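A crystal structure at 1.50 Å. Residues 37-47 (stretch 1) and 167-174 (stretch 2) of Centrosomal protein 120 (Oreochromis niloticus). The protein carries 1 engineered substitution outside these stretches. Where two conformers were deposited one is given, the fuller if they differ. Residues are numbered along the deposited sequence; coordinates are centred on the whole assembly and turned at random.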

# COMPACT_ATOMS: atom_id res chain seq x y z
N VAL A 37 3.59 -5.43 -0.46
CA VAL A 37 2.65 -6.34 0.19
C VAL A 37 3.38 -7.65 0.43
O VAL A 37 3.83 -8.32 -0.51
CB VAL A 37 1.35 -6.51 -0.61
CG1 VAL A 37 0.62 -5.17 -0.71
CG2 VAL A 37 1.59 -7.10 -2.01
N ALA A 38 3.55 -8.00 1.70
CA ALA A 38 4.48 -9.05 2.10
C ALA A 38 3.84 -10.40 2.43
O ALA A 38 4.43 -11.44 2.11
CB ALA A 38 5.32 -8.57 3.29
N PHE A 39 2.67 -10.41 3.06
CA PHE A 39 2.03 -11.65 3.50
C PHE A 39 0.62 -11.30 3.96
O PHE A 39 0.28 -10.12 4.10
CB PHE A 39 2.79 -12.31 4.65
CG PHE A 39 2.76 -11.52 5.93
CD1 PHE A 39 3.72 -10.57 6.20
CD2 PHE A 39 1.75 -11.74 6.87
CE1 PHE A 39 3.69 -9.85 7.38
CE2 PHE A 39 1.71 -11.01 8.04
CZ PHE A 39 2.68 -10.06 8.30
N ALA A 40 -0.19 -12.33 4.20
CA ALA A 40 -1.54 -12.12 4.71
C ALA A 40 -1.97 -13.34 5.50
O ALA A 40 -1.46 -14.44 5.29
CB ALA A 40 -2.54 -11.86 3.58
N THR A 41 -2.93 -13.14 6.40
CA THR A 41 -3.55 -14.27 7.06
C THR A 41 -4.99 -13.94 7.41
O THR A 41 -5.43 -12.79 7.39
CB THR A 41 -2.74 -14.80 8.26
OG1 THR A 41 -3.29 -16.06 8.68
CG2 THR A 41 -2.79 -13.84 9.42
N LYS A 42 -5.75 -15.02 7.66
CA LYS A 42 -7.17 -14.95 8.02
C LYS A 42 -8.04 -14.26 6.97
O LYS A 42 -9.11 -13.73 7.28
CB LYS A 42 -7.40 -14.33 9.41
CG LYS A 42 -6.66 -15.04 10.53
CD LYS A 42 -7.14 -16.48 10.68
CE LYS A 42 -6.38 -17.20 11.79
NZ LYS A 42 -6.78 -18.62 11.91
N LEU A 43 -7.61 -14.28 5.70
CA LEU A 43 -8.39 -13.62 4.66
C LEU A 43 -9.74 -14.28 4.43
O LEU A 43 -10.66 -13.62 3.92
CB LEU A 43 -7.60 -13.57 3.34
CG LEU A 43 -6.26 -12.84 3.39
CD1 LEU A 43 -5.70 -12.80 1.96
CD2 LEU A 43 -6.39 -11.43 3.97
N GLU A 44 -9.89 -15.56 4.79
CA GLU A 44 -11.13 -16.26 4.51
C GLU A 44 -12.31 -15.64 5.24
O GLU A 44 -13.46 -15.83 4.82
CB GLU A 44 -11.01 -17.75 4.86
CG GLU A 44 -10.96 -18.04 6.35
CD GLU A 44 -9.57 -17.92 6.95
OE1 GLU A 44 -8.63 -17.50 6.23
OE2 GLU A 44 -9.40 -18.25 8.14
N GLN A 45 -12.06 -14.88 6.31
CA GLN A 45 -13.15 -14.19 7.00
C GLN A 45 -13.85 -13.18 6.11
O GLN A 45 -14.98 -12.78 6.41
CB GLN A 45 -12.64 -13.45 8.23
CG GLN A 45 -12.04 -14.32 9.29
CD GLN A 45 -11.60 -13.50 10.48
OE1 GLN A 45 -11.98 -12.33 10.61
NE2 GLN A 45 -10.79 -14.10 11.35
N LEU A 46 -13.19 -12.73 5.04
CA LEU A 46 -13.75 -11.73 4.14
C LEU A 46 -14.62 -12.32 3.04
O LEU A 46 -15.18 -11.57 2.23
CB LEU A 46 -12.61 -10.92 3.51
CG LEU A 46 -11.75 -10.18 4.53
CD1 LEU A 46 -10.56 -9.53 3.84
CD2 LEU A 46 -12.56 -9.13 5.29
N VAL A 47 -14.77 -13.64 3.00
CA VAL A 47 -15.61 -14.30 2.01
C VAL A 47 -16.74 -15.01 2.75
O VAL A 47 -16.47 -15.87 3.60
CB VAL A 47 -14.80 -15.28 1.14
CG1 VAL A 47 -15.71 -16.08 0.23
CG2 VAL A 47 -13.81 -14.49 0.30
N ASP A 167 -9.77 -12.67 18.73
CA ASP A 167 -10.42 -12.31 17.48
C ASP A 167 -9.31 -12.11 16.44
O ASP A 167 -8.93 -10.98 16.11
CB ASP A 167 -11.28 -11.06 17.66
CG ASP A 167 -12.19 -10.79 16.47
OD1 ASP A 167 -12.15 -11.56 15.49
OD2 ASP A 167 -12.95 -9.80 16.53
N LEU A 168 -8.77 -13.22 15.93
CA LEU A 168 -7.78 -13.16 14.86
C LEU A 168 -8.48 -12.64 13.60
O LEU A 168 -9.41 -13.27 13.09
CB LEU A 168 -7.20 -14.55 14.62
CG LEU A 168 -6.53 -15.23 15.82
CD1 LEU A 168 -6.02 -16.62 15.45
CD2 LEU A 168 -5.40 -14.37 16.37
N GLN A 169 -8.04 -11.48 13.11
CA GLN A 169 -8.73 -10.81 12.02
C GLN A 169 -7.89 -10.85 10.75
O GLN A 169 -6.70 -11.19 10.79
CB GLN A 169 -9.08 -9.36 12.42
CG GLN A 169 -10.50 -9.25 13.03
CD GLN A 169 -11.10 -7.84 13.02
OE1 GLN A 169 -11.68 -7.40 12.03
NE2 GLN A 169 -10.99 -7.15 14.15
N PRO A 170 -8.49 -10.55 9.60
CA PRO A 170 -7.72 -10.54 8.35
C PRO A 170 -6.63 -9.49 8.41
O PRO A 170 -6.89 -8.32 8.73
CB PRO A 170 -8.76 -10.20 7.28
CG PRO A 170 -10.06 -10.47 7.89
CD PRO A 170 -9.90 -10.22 9.34
N THR A 171 -5.42 -9.89 8.07
CA THR A 171 -4.25 -9.08 8.28
C THR A 171 -3.42 -9.09 7.00
O THR A 171 -3.31 -10.14 6.36
CB THR A 171 -3.46 -9.69 9.43
OG1 THR A 171 -4.29 -9.71 10.60
CG2 THR A 171 -2.20 -8.93 9.70
N LEU A 172 -2.85 -7.94 6.66
CA LEU A 172 -1.96 -7.80 5.50
C LEU A 172 -0.67 -7.15 5.96
O LEU A 172 -0.70 -6.03 6.49
CB LEU A 172 -2.63 -6.93 4.43
CG LEU A 172 -1.83 -6.75 3.13
CD1 LEU A 172 -1.69 -8.09 2.45
CD2 LEU A 172 -2.52 -5.76 2.22
N GLY A 173 0.45 -7.83 5.76
CA GLY A 173 1.74 -7.21 6.05
C GLY A 173 2.15 -6.25 4.94
O GLY A 173 2.22 -6.66 3.78
N VAL A 174 2.35 -4.98 5.28
CA VAL A 174 2.72 -3.96 4.30
C VAL A 174 3.94 -3.19 4.80
O VAL A 174 4.03 -2.85 5.98
CB VAL A 174 1.56 -2.97 4.06
CG1 VAL A 174 1.92 -1.96 2.97
CG2 VAL A 174 0.28 -3.71 3.69
O HOH W 1 -12.86 -11.36 12.67

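What forms the apolar centre of the contact? Pro170, the residue most covered by the opposing stretch, lies where the strand of the second stretch begins, and the 3-10 segment of the first folds against it. Leu46 CG approaches Pro170 CG at 3.8 Å, and Leu43 CD2 comes within 4.3 Å of Pro170 CB. Leu43 directs its CA-to-CB bond away, but its m,t rotamer brings the end of the side chain back. A compact ring suits this place, offering carbon to both leucines. Further along, Leu172 lies on the same face of the sheet as Val37 and Ala40: its CD1 is 4.0 Å from Ala40 CB, and its CD2 is 4.3 Å from Val37 CG1. The small methyl of Ala40 accompanies a close backbone approach, with the CA atoms of Ala40 and Leu172 4.4 Å apart. All six of these residues are buried.

Why does a glycine sit opposite Phe39? The aromatic ring, with chi1 in the p well, lies over the backbone of Gly173, whose CA is 3.9 Å from the centroid of the Phe39 ring and close to its normal, a CH-pi contact. A CB on Gly173 would point to the side of the sheet that carries Phe39 and fall 2.1 Å from Phe39 CE1, a clash. The ring thus covers a glycine that is buried, although Phe39 itself remains exposed.

How do the backbones bind the strands? They run antiparallel, their axes 4.6 Å apart at closest approach. Ala38 N donates to Gly173 O at 2.8 Å in a nearly straight hydrogen bond, and Gly173 N donates to Phe39 O, also at 2.8 Å. Thr41 and Thr171 form a reciprocal pair: Thr41 N to Thr171 O and Thr171 N to Thr41 O are both 3.0 Å. Between these bonds, Ala40 CA lies 3.1 Å from Thr171 O in a CA-H...O contact. The two threonines share a face of the sheet, and Thr171 OG1 donates to Gln169 O at 2.8 Å, bracing the approach to the strand.

What closes the polar edge? Gln45 points its CA-to-CB bond toward the other stretch, and its amide reaches the loop there. Gln45 NE2 donates to Leu168 O in a very short hydrogen bond of 2.4 Å. A water donates to Gln45 OE1 at 2.4 Å and to Asp167 OD1 at 2.9 Å, linking residues whose side chains do not touch. Nearby, the aliphatic part of Lys42 serves as an apolar surface, its CE 3.7 Å from Leu168 CD1.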